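Local coordinates for protein pyruvate kinase (Toxoplasma gondii, PDB 3GG8) that catalyses the last step of glycolysis, transferring the phosphoryl group of phosphoenolpyruvate to ADP to yield pyruvate and ATP, at residues 46-51 with 55-60; 62-67 with 448-453; 86-89 with 94-97. All blocks are in the same frame, centred on the assembly; numbering follows the deposited sequence.

Interaction 1: 46-51 with 55-60; sequences PACWNV and VKMIDA
In this small, largely buried contact C48 of the loop after strand 39-43 packs on M57 of helix 51-60, and V51 and V55 form that helix's first turn. The backbone link belongs to the turn itself: V55 N donates to V51 O at 2.9 Å, nearly straight at 167°, with N50 in the N-cap position just before. V55 CG2 lies beside its own backbone N (CG1 anti, chi1 166°), which sets this methyl 3.3 Å from the same V51 O. The other methyl contact, V51 CG1 to V55 CG2, is looser at 4.3 Å. In the eight-stranded parallel barrel of pyruvate kinase, this helix connects the first two strands and is flanked by helices 74-90 and 356-371. Both valines reach helix 74-90, V55 at A87 and V51 at E86 and Q90, while M57 also meets V360 on helix 356-371. The sulfur contact involves M57, two residues beyond V55: C48 CB sits 3.5 Å from M57 SD. M57 bends at its last torsion (chi3 72°), bringing CE alongside C48 SG at 4.1 Å. Next to C48, the backbone of A47 is hydrogen-bonded to that of A351.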
ATOM      1  N   PRO C  46     -21.530  48.204   4.360  1.00 34.49           N
ATOM      2  CA  PRO C  46     -22.846  48.800   4.662  1.00 34.74           C
ATOM      3  C   PRO C  46     -24.001  47.796   4.760  1.00 35.46           C
ATOM      4  O   PRO C  46     -24.935  48.000   5.557  1.00 35.79           O
ATOM      5  CB  PRO C  46     -23.090  49.759   3.480  1.00 34.77           C
ATOM      6  CG  PRO C  46     -21.739  50.079   2.945  1.00 35.34           C
ATOM      7  CD  PRO C  46     -20.913  48.802   3.158  1.00 34.30           C
ATOM      8  N   ALA C  47     -23.948  46.742   3.947  1.00 35.07           N
ATOM      9  CA  ALA C  47     -24.985  45.727   3.924  1.00 34.69           C
ATOM     10  C   ALA C  47     -25.034  44.910   5.222  1.00 35.11           C
ATOM     11  O   ALA C  47     -26.058  44.295   5.531  1.00 33.98           O
ATOM     12  CB  ALA C  47     -24.791  44.818   2.736  1.00 34.58           C
ATOM     13  N   CYS C  48     -23.936  44.911   5.982  1.00 36.09           N
ATOM     14  CA  CYS C  48     -23.918  44.239   7.283  1.00 37.08           C
ATOM     15  C   CYS C  48     -23.396  45.178   8.343  1.00 38.19           C
ATOM     16  O   CYS C  48     -22.709  44.782   9.289  1.00 38.92           O
ATOM     17  CB  CYS C  48     -23.146  42.916   7.258  1.00 36.50           C
ATOM     18  SG  CYS C  48     -21.444  42.963   6.719  1.00 36.01           S
ATOM     19  N   TRP C  49     -23.749  46.435   8.160  1.00 38.97           N
ATOM     20  CA  TRP C  49     -23.370  47.486   9.062  1.00 40.29           C
ATOM     21  C   TRP C  49     -23.917  47.256  10.478  1.00 40.57           C
ATOM     22  O   TRP C  49     -23.191  47.435  11.463  1.00 41.13           O
ATOM     23  CB  TRP C  49     -23.864  48.830   8.513  1.00 40.55           C
ATOM     24  CG  TRP C  49     -23.937  49.872   9.543  1.00 41.66           C
ATOM     25  CD1 TRP C  49     -22.885  50.576  10.090  1.00 43.02           C
ATOM     26  CD2 TRP C  49     -25.123  50.353  10.183  1.00 41.84           C
ATOM     27  NE1 TRP C  49     -23.358  51.462  11.034  1.00 42.25           N
ATOM     28  CE2 TRP C  49     -24.725  51.339  11.110  1.00 42.09           C
ATOM     29  CE3 TRP C  49     -26.486  50.043  10.063  1.00 42.00           C
ATOM     30  CZ2 TRP C  49     -25.641  52.015  11.915  1.00 42.11           C
ATOM     31  CZ3 TRP C  49     -27.398  50.716  10.867  1.00 41.80           C
ATOM     32  CH2 TRP C  49     -26.969  51.689  11.784  1.00 42.34           C
ATOM     33  N   ASN C  50     -25.181  46.868  10.597  1.00 40.50           N
ATOM     34  CA  ASN C  50     -25.758  46.848  11.931  1.00 41.08           C
ATOM     35  C   ASN C  50     -25.634  45.552  12.728  1.00 40.31           C
ATOM     36  O   ASN C  50     -25.540  44.459  12.168  1.00 40.61           O
ATOM     37  CB  ASN C  50     -27.158  47.475  11.986  1.00 41.63           C
ATOM     38  CG  ASN C  50     -28.212  46.634  11.334  1.00 43.49           C
ATOM     39  OD1 ASN C  50     -27.974  46.008  10.307  1.00 46.39           O
ATOM     40  ND2 ASN C  50     -29.408  46.631  11.920  1.00 44.13           N
ATOM     41  N   VAL C  51     -25.600  45.725  14.047  1.00 39.41           N
ATOM     42  CA  VAL C  51     -25.390  44.654  15.007  1.00 38.72           C
ATOM     43  C   VAL C  51     -26.339  43.476  14.786  1.00 38.43           C
ATOM     44  O   VAL C  51     -25.935  42.323  14.914  1.00 38.09           O
ATOM     45  CB  VAL C  51     -25.526  45.178  16.455  1.00 38.71           C
ATOM     46  CG1 VAL C  51     -25.429  44.038  17.460  1.00 37.90           C
ATOM     47  CG2 VAL C  51     -24.477  46.250  16.734  1.00 38.81           C
ATOM     48  N   VAL C  55     -25.074  39.638  14.116  1.00 33.65           N
ATOM     49  CA  VAL C  55     -25.521  38.527  14.948  1.00 33.94           C
ATOM     50  C   VAL C  55     -26.120  37.397  14.095  1.00 34.12           C
ATOM     51  O   VAL C  55     -25.732  36.233  14.249  1.00 34.41           O
ATOM     52  CB  VAL C  55     -26.508  38.992  16.032  1.00 33.87           C
ATOM     53  CG1 VAL C  55     -27.219  37.802  16.659  1.00 33.79           C
ATOM     54  CG2 VAL C  55     -25.776  39.792  17.086  1.00 33.16           C
ATOM     55  N   LYS C  56     -27.029  37.746  13.179  1.00 33.88           N
ATOM     56  CA  LYS C  56     -27.622  36.771  12.247  1.00 33.63           C
ATOM     57  C   LYS C  56     -26.560  36.081  11.393  1.00 33.55           C
ATOM     58  O   LYS C  56     -26.722  34.934  11.002  1.00 33.80           O
ATOM     59  CB  LYS C  56     -28.646  37.445  11.343  1.00 33.58           C
ATOM     60  CG  LYS C  56     -29.948  37.787  12.043  1.00 33.03           C
ATOM     61  CD  LYS C  56     -30.922  38.486  11.121  1.00 31.79           C
ATOM     62  CE  LYS C  56     -32.133  38.945  11.900  1.00 33.70           C
ATOM     63  NZ  LYS C  56     -33.170  39.522  11.010  1.00 35.27           N
ATOM     64  N   MET C  57     -25.473  36.789  11.120  1.00 33.16           N
ATOM     65  CA  MET C  57     -24.366  36.235  10.357  1.00 33.09           C
ATOM     66  C   MET C  57     -23.524  35.280  11.179  1.00 32.39           C
ATOM     67  O   MET C  57     -23.051  34.285  10.651  1.00 32.10           O
ATOM     68  CB  MET C  57     -23.517  37.347   9.756  1.00 32.79           C
ATOM     69  CG  MET C  57     -24.184  37.938   8.540  1.00 34.01           C
ATOM     70  SD  MET C  57     -23.457  39.473   8.026  1.00 34.53           S
ATOM     71  CE  MET C  57     -21.897  38.953   7.345  1.00 33.69           C
ATOM     72  N   ILE C  58     -23.353  35.570  12.469  1.00 32.00           N
ATOM     73  CA  ILE C  58     -22.708  34.624  13.360  1.00 31.77           C
ATOM     74  C   ILE C  58     -23.485  33.301  13.354  1.00 32.58           C
ATOM     75  O   ILE C  58     -22.885  32.232  13.173  1.00 32.39           O
ATOM     76  CB  ILE C  58     -22.601  35.141  14.802  1.00 31.87           C
ATOM     77  CG1 ILE C  58     -21.667  36.349  14.888  1.00 30.69           C
ATOM     78  CG2 ILE C  58     -22.150  34.003  15.746  1.00 31.43           C
ATOM     79  CD1 ILE C  58     -21.730  37.071  16.213  1.00 31.25           C
ATOM     80  N   ASP C  59     -24.806  33.371  13.557  1.00 32.98           N
ATOM     81  CA  ASP C  59     -25.646  32.149  13.612  1.00 33.75           C
ATOM     82  C   ASP C  59     -25.550  31.386  12.300  1.00 33.42           C
ATOM     83  O   ASP C  59     -25.627  30.173  12.285  1.00 34.05           O
ATOM     84  CB  ASP C  59     -27.124  32.462  13.921  1.00 33.36           C
ATOM     85  CG  ASP C  59     -27.324  33.111  15.277  1.00 34.62           C
ATOM     86  OD1 ASP C  59     -26.442  32.967  16.157  1.00 35.99           O
ATOM     87  OD2 ASP C  59     -28.386  33.757  15.473  1.00 34.58           O
ATOM     88  N   ALA C  60     -25.350  32.118  11.210  1.00 33.79           N
ATOM     89  CA  ALA C  60     -25.322  31.543   9.869  1.00 33.66           C
ATOM     90  C   ALA C  60     -24.019  30.817   9.532  1.00 33.95           C
ATOM     91  O   ALA C  60     -23.985  30.000   8.606  1.00 34.21           O
ATOM     92  CB  ALA C  60     -25.613  32.621   8.846  1.00 33.34           C
TER

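Interaction 2: 62-67 with 448-453; sequences MNVCRL and LQVIRG
The carboxamides of N63 and Q449 are joined by one water, which lies close to the N63 amide plane but well off that of Q449; the two planes are turned about 51° apart, and neither amide lies over a face of the other. Water 1 accepts from N63 ND2 at 2.9 Å and donates to Q449 OE1 at 2.6 Å. The other polar atom of each amide is also used: N63 OD1 takes the backbone N of I40, and Q449 NE2 gives to the carbonyl of I445. R39 of strand 39-43 touches both side chains. The bend of Q449 at its second torsion (chi2 -59°) turns the carboxamide toward the water. Nearer the backbone, Q449 CB rests 3.8 Å from N63 O. In return the backbone O of Q449 lies 3.7 Å from N63 CB and 3.9 Å from V64 CG2. Beside it the V64 and V450 side chains cross at a slant, CG2 to CG2, at 3.9 Å. V64 also packs on V41 and L99 of the two neighbouring strands, and V450 on P308; the 3-10 turn 448-450 lies against N63 and V64 of strand 62-68. The contact thus joins the catalytic barrel to the C-terminal alpha/beta domain. Between the two segments the polar link is indirect: the water relays N63 to Q449, while the outer partners I40 and I445 fix which end of each amide is oxygen and which is nitrogen.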
ATOM      1  N   MET C  62     -20.599  32.752  10.138  1.00 32.31           N
ATOM      2  CA  MET C  62     -19.448  33.680  10.091  1.00 32.42           C
ATOM      3  C   MET C  62     -18.443  33.373  11.209  1.00 32.59           C
ATOM      4  O   MET C  62     -18.829  33.312  12.371  1.00 32.74           O
ATOM      5  CB  MET C  62     -19.909  35.144  10.191  1.00 32.51           C
ATOM      6  CG  MET C  62     -18.772  36.163  10.363  1.00 32.25           C
ATOM      7  SD  MET C  62     -19.329  37.850  10.085  1.00 32.83           S
ATOM      8  CE  MET C  62     -20.174  38.218  11.641  1.00 29.23           C
ATOM      9  N   ASN C  63     -17.165  33.184  10.850  1.00 32.84           N
ATOM     10  CA  ASN C  63     -16.095  32.958  11.820  1.00 32.36           C
ATOM     11  C   ASN C  63     -15.059  34.071  11.823  1.00 33.04           C
ATOM     12  O   ASN C  63     -14.358  34.285  12.814  1.00 32.11           O
ATOM     13  CB  ASN C  63     -15.387  31.625  11.542  1.00 32.17           C
ATOM     14  CG  ASN C  63     -16.348  30.472  11.357  1.00 31.86           C
ATOM     15  OD1 ASN C  63     -16.390  29.870  10.284  1.00 30.77           O
ATOM     16  ND2 ASN C  63     -17.112  30.139  12.407  1.00 30.58           N
ATOM     17  N   VAL C  64     -14.935  34.761  10.690  1.00 33.68           N
ATOM     18  CA  VAL C  64     -13.914  35.803  10.545  1.00 33.48           C
ATOM     19  C   VAL C  64     -14.536  37.032   9.893  1.00 34.10           C
ATOM     20  O   VAL C  64     -15.311  36.902   8.934  1.00 33.09           O
ATOM     21  CB  VAL C  64     -12.705  35.325   9.682  1.00 33.63           C
ATOM     22  CG1 VAL C  64     -11.631  36.424   9.562  1.00 32.02           C
ATOM     23  CG2 VAL C  64     -12.098  33.990  10.236  1.00 33.74           C
ATOM     24  N   CYS C  65     -14.171  38.203  10.427  1.00 34.73           N
ATOM     25  CA  CYS C  65     -14.557  39.508   9.893  1.00 35.55           C
ATOM     26  C   CYS C  65     -13.390  40.223   9.206  1.00 35.58           C
ATOM     27  O   CYS C  65     -12.433  40.646   9.865  1.00 35.46           O
ATOM     28  CB  CYS C  65     -15.091  40.397  11.014  1.00 34.91           C
ATOM     29  SG  CYS C  65     -16.487  39.657  11.876  1.00 37.49           S
ATOM     30  N   ARG C  66     -13.520  40.374   7.891  1.00 35.72           N
ATOM     31  CA  ARG C  66     -12.583  41.095   7.047  1.00 36.26           C
ATOM     32  C   ARG C  66     -12.925  42.580   6.951  1.00 36.69           C
ATOM     33  O   ARG C  66     -14.030  42.944   6.542  1.00 37.66           O
ATOM     34  CB  ARG C  66     -12.584  40.499   5.641  1.00 35.95           C
ATOM     35  CG  ARG C  66     -11.806  41.327   4.609  1.00 35.95           C
ATOM     36  CD  ARG C  66     -11.616  40.505   3.347  1.00 38.95           C
ATOM     37  NE  ARG C  66     -10.890  41.199   2.279  1.00 39.99           N
ATOM     38  CZ  ARG C  66     -11.475  41.850   1.275  1.00 39.74           C
ATOM     39  NH1 ARG C  66     -12.804  41.908   1.203  1.00 37.41           N
ATOM     40  NH2 ARG C  66     -10.731  42.444   0.341  1.00 39.28           N
ATOM     41  N   LEU C  67     -11.976  43.422   7.349  1.00 36.35           N
ATOM     42  CA  LEU C  67     -12.044  44.852   7.134  1.00 35.36           C
ATOM     43  C   LEU C  67     -11.210  45.179   5.894  1.00 35.88           C
ATOM     44  O   LEU C  67      -9.983  45.071   5.912  1.00 36.12           O
ATOM     45  CB  LEU C  67     -11.461  45.580   8.331  1.00 35.55           C
ATOM     46  CG  LEU C  67     -11.914  45.213   9.747  1.00 33.84           C
ATOM     47  CD1 LEU C  67     -11.052  45.951  10.765  1.00 33.56           C
ATOM     48  CD2 LEU C  67     -13.409  45.510   9.934  1.00 34.93           C
ATOM     49  N   LEU C 448      -7.390  30.414  15.552  1.00 32.90           N
ATOM     50  CA  LEU C 448      -7.905  29.093  15.211  1.00 33.26           C
ATOM     51  C   LEU C 448      -9.220  29.133  14.444  1.00 33.25           C
ATOM     52  O   LEU C 448      -9.703  28.097  13.989  1.00 34.21           O
ATOM     53  CB  LEU C 448      -8.070  28.279  16.503  1.00 33.05           C
ATOM     54  CG  LEU C 448      -7.068  27.197  16.936  1.00 33.60           C
ATOM     55  CD1 LEU C 448      -5.744  27.162  16.179  1.00 31.68           C
ATOM     56  CD2 LEU C 448      -6.857  27.263  18.437  1.00 33.83           C
ATOM     57  N   GLN C 449      -9.794  30.321  14.291  1.00 33.15           N
ATOM     58  CA  GLN C 449     -11.087  30.468  13.616  1.00 33.04           C
ATOM     59  C   GLN C 449     -10.920  30.299  12.109  1.00 32.72           C
ATOM     60  O   GLN C 449     -11.886  30.295  11.358  1.00 31.54           O
ATOM     61  CB  GLN C 449     -11.699  31.836  13.928  1.00 32.68           C
ATOM     62  CG  GLN C 449     -11.954  32.074  15.412  1.00 33.45           C
ATOM     63  CD  GLN C 449     -12.881  31.045  16.020  1.00 34.06           C
ATOM     64  OE1 GLN C 449     -13.952  30.744  15.475  1.00 33.75           O
ATOM     65  NE2 GLN C 449     -12.488  30.516  17.172  1.00 34.06           N
ATOM     66  N   VAL C 450      -9.667  30.117  11.711  1.00 32.39           N
ATOM     67  CA  VAL C 450      -9.245  30.063  10.321  1.00 32.07           C
ATOM     68  C   VAL C 450      -8.848  28.616   9.899  1.00 31.75           C
ATOM     69  O   VAL C 450      -8.455  28.370   8.756  1.00 31.45           O
ATOM     70  CB  VAL C 450      -8.143  31.173  10.156  1.00 31.99           C
ATOM     71  CG1 VAL C 450      -6.849  30.662   9.694  1.00 31.55           C
ATOM     72  CG2 VAL C 450      -8.662  32.393   9.376  1.00 31.00           C
ATOM     73  N   ILE C 451      -9.009  27.667  10.832  1.00 31.57           N
ATOM     74  CA  ILE C 451      -8.599  26.264  10.662  1.00 31.43           C
ATOM     75  C   ILE C 451      -9.832  25.358  10.399  1.00 31.97           C
ATOM     76  O   ILE C 451     -10.708  25.245  11.254  1.00 31.37           O
ATOM     77  CB  ILE C 451      -7.827  25.719  11.932  1.00 31.70           C
ATOM     78  CG1 ILE C 451      -6.691  26.654  12.389  1.00 31.14           C
ATOM     79  CG2 ILE C 451      -7.253  24.315  11.686  1.00 31.71           C
ATOM     80  CD1 ILE C 451      -5.657  26.998  11.299  1.00 29.61           C
ATOM     81  N   ARG C 452      -9.887  24.712   9.222  1.00 32.12           N
ATOM     82  CA  ARG C 452     -10.959  23.761   8.918  1.00 32.38           C
ATOM     83  C   ARG C 452     -11.027  22.619   9.942  1.00 32.95           C
ATOM     84  O   ARG C 452     -10.019  22.003  10.264  1.00 33.60           O
ATOM     85  CB  ARG C 452     -10.826  23.179   7.502  1.00 32.67           C
ATOM     86  CG  ARG C 452     -12.088  22.461   7.050  1.00 32.57           C
ATOM     87  CD  ARG C 452     -11.879  21.308   6.080  1.00 32.86           C
ATOM     88  NE  ARG C 452     -11.686  21.772   4.726  1.00 30.93           N
ATOM     89  CZ  ARG C 452     -11.899  21.059   3.621  1.00 28.73           C
ATOM     90  NH1 ARG C 452     -12.350  19.814   3.659  1.00 28.35           N
ATOM     91  NH2 ARG C 452     -11.664  21.624   2.462  1.00 25.44           N
ATOM     92  N   GLY C 453     -12.220  22.356  10.457  1.00 33.44           N
ATOM     93  CA  GLY C 453     -12.464  21.180  11.264  1.00 34.81           C
ATOM     94  C   GLY C 453     -12.346  21.453  12.743  1.00 36.02           C
ATOM     95  O   GLY C 453     -12.626  20.575  13.565  1.00 36.31           O
TER
HETATM   96  O   HOH W   1     -16.366  31.532  14.805  1.00 40.96           O

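Interaction 3: 86-89 with 94-97; sequences EAMK and ARLA
M88, near the end of helix 74-90, lays its side chain over L96 and ends on the backbone of A94 and R95. Its CB leaves the helix toward segment 94-97, and CG then comes within 3.9 Å of L96 CD1. The chain runs on extended (chi2 178°), placing SD 4.1 Å from L96 CB and almost as near L96 N. A turn at the last bond (chi3 57°) swings CE off the leucine and onto the main chain, 3.4 Å from A94 O and 4.1 Å from R95 CA. The M88 and L96 side chains run antiparallel, the thioether lying alongside the isobutyl group. In the alpha/beta barrel, segment 94-97 returns the chain from helix 74-90 to the third strand, 97-101. Within this return L96 faces the interior, touching I58 of helix 51-60 and M62 and C65 of strand 62-68, while A94 packs on I58 too. R95 points its CB away from the helix, and its NH1 is hydrogen-bonded to Q458 OE1 in the strand 454-458 of the alpha/beta domain; only the aliphatic CD of its side chain comes near M88 CE. Water 2 bridges the two segments at the backbone, 2.9 Å from M88 O and 2.7 Å from A94 O, although more acceptors surround it than it has protons, so it cannot donate to all of them at once. On the exposed side of the helix K89, next after M88, makes a salt bridge through NZ with E86 OE1, three residues earlier, at 3.2 Å, approaching from above the carboxylate plane, 42° out of it, while the backbone N of K89 donates to E86 O.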
ATOM      1  N   GLU C  86     -20.142  44.408  19.823  1.00 34.73           N
ATOM      2  CA  GLU C  86     -21.510  44.370  20.328  1.00 35.07           C
ATOM      3  C   GLU C  86     -22.229  43.089  19.930  1.00 35.03           C
ATOM      4  O   GLU C  86     -22.908  42.481  20.754  1.00 35.09           O
ATOM      5  CB  GLU C  86     -22.311  45.598  19.882  1.00 35.07           C
ATOM      6  CG  GLU C  86     -21.970  46.879  20.641  1.00 36.45           C
ATOM      7  CD  GLU C  86     -22.076  46.718  22.153  1.00 38.95           C
ATOM      8  OE1 GLU C  86     -21.156  47.176  22.867  1.00 39.46           O
ATOM      9  OE2 GLU C  86     -23.073  46.127  22.633  1.00 39.38           O
ATOM     10  N   ALA C  87     -22.084  42.684  18.670  1.00 35.44           N
ATOM     11  CA  ALA C  87     -22.624  41.403  18.202  1.00 35.94           C
ATOM     12  C   ALA C  87     -22.135  40.236  19.075  1.00 36.25           C
ATOM     13  O   ALA C  87     -22.912  39.366  19.462  1.00 36.15           O
ATOM     14  CB  ALA C  87     -22.256  41.174  16.740  1.00 35.52           C
ATOM     15  N   MET C  88     -20.844  40.242  19.389  1.00 36.95           N
ATOM     16  CA  MET C  88     -20.236  39.210  20.220  1.00 38.29           C
ATOM     17  C   MET C  88     -20.732  39.243  21.658  1.00 37.65           C
ATOM     18  O   MET C  88     -20.614  38.249  22.370  1.00 37.83           O
ATOM     19  CB  MET C  88     -18.708  39.326  20.191  1.00 38.32           C
ATOM     20  CG  MET C  88     -18.067  38.885  18.859  1.00 39.50           C
ATOM     21  SD  MET C  88     -16.260  39.086  18.846  1.00 41.86           S
ATOM     22  CE  MET C  88     -15.789  38.088  20.255  1.00 40.79           C
ATOM     23  N   LYS C  89     -21.284  40.375  22.091  1.00 37.32           N
ATOM     24  CA  LYS C  89     -21.868  40.456  23.430  1.00 37.12           C
ATOM     25  C   LYS C  89     -23.184  39.688  23.482  1.00 36.69           C
ATOM     26  O   LYS C  89     -23.550  39.134  24.516  1.00 36.47           O
ATOM     27  CB  LYS C  89     -22.043  41.906  23.870  1.00 37.27           C
ATOM     28  CG  LYS C  89     -20.767  42.481  24.441  1.00 38.05           C
ATOM     29  CD  LYS C  89     -20.794  43.986  24.518  1.00 39.27           C
ATOM     30  CE  LYS C  89     -19.598  44.483  25.312  1.00 40.48           C
ATOM     31  NZ  LYS C  89     -19.045  45.750  24.765  1.00 40.33           N
ATOM     32  N   ALA C  94     -19.183  32.913  20.645  1.00 40.01           N
ATOM     33  CA  ALA C  94     -18.504  33.161  19.377  1.00 40.27           C
ATOM     34  C   ALA C  94     -17.256  34.014  19.589  1.00 40.17           C
ATOM     35  O   ALA C  94     -17.293  35.027  20.301  1.00 40.48           O
ATOM     36  CB  ALA C  94     -19.438  33.824  18.396  1.00 40.46           C
ATOM     37  N   ARG C  95     -16.148  33.579  18.998  1.00 39.63           N
ATOM     38  CA  ARG C  95     -14.867  34.268  19.140  1.00 39.30           C
ATOM     39  C   ARG C  95     -14.345  34.633  17.762  1.00 38.89           C
ATOM     40  O   ARG C  95     -13.285  34.168  17.335  1.00 39.27           O
ATOM     41  CB  ARG C  95     -13.863  33.413  19.900  1.00 38.85           C
ATOM     42  CG  ARG C  95     -14.300  33.090  21.307  1.00 40.88           C
ATOM     43  CD  ARG C  95     -14.418  34.358  22.143  1.00 43.82           C
ATOM     44  NE  ARG C  95     -14.689  34.072  23.544  1.00 45.17           N
ATOM     45  CZ  ARG C  95     -13.772  33.616  24.390  1.00 47.91           C
ATOM     46  NH1 ARG C  95     -12.535  33.382  23.962  1.00 48.62           N
ATOM     47  NH2 ARG C  95     -14.092  33.377  25.657  1.00 48.73           N
ATOM     48  N   LEU C  96     -15.124  35.464  17.080  1.00 38.17           N
ATOM     49  CA  LEU C  96     -14.847  35.917  15.732  1.00 37.43           C
ATOM     50  C   LEU C  96     -13.464  36.543  15.652  1.00 37.09           C
ATOM     51  O   LEU C  96     -13.083  37.336  16.518  1.00 36.72           O
ATOM     52  CB  LEU C  96     -15.882  36.976  15.334  1.00 37.42           C
ATOM     53  CG  LEU C  96     -17.339  36.566  15.167  1.00 36.31           C
ATOM     54  CD1 LEU C  96     -18.213  37.811  15.077  1.00 35.30           C
ATOM     55  CD2 LEU C  96     -17.498  35.709  13.915  1.00 35.85           C
ATOM     56  N   ALA C  97     -12.708  36.188  14.619  1.00 35.92           N
ATOM     57  CA  ALA C  97     -11.422  36.850  14.398  1.00 34.63           C
ATOM     58  C   ALA C  97     -11.640  38.048  13.496  1.00 33.87           C
ATOM     59  O   ALA C  97     -12.588  38.085  12.707  1.00 32.93           O
ATOM     60  CB  ALA C  97     -10.408  35.896  13.797  1.00 34.47           C
TER
HETATM   61  O   HOH W   2     -18.109  36.787  22.136  1.00 41.88           O

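The three contacts cluster beside the first three strands of the barrel. The centres of interactions 1 and 2 lie about 15 Å apart. The centre of interaction 3 is about 11 Å from that of interaction 1 and about 12 Å from that of interaction 2. Interaction 1 closes before either of the others opens, and interaction 3 is nested within the long loop closed by interaction 2. Helix 51-60 leads into strand 62-68 with a probable M57 O to M62 N hydrogen bond, and strand 62-68 pairs with A97 beside it. Interactions 1 and 3, tied by I58, lie in the helical layer around the strands; interaction 2, with R95 of interaction 3 bonded to Q458, connects barrel and C-terminal domain.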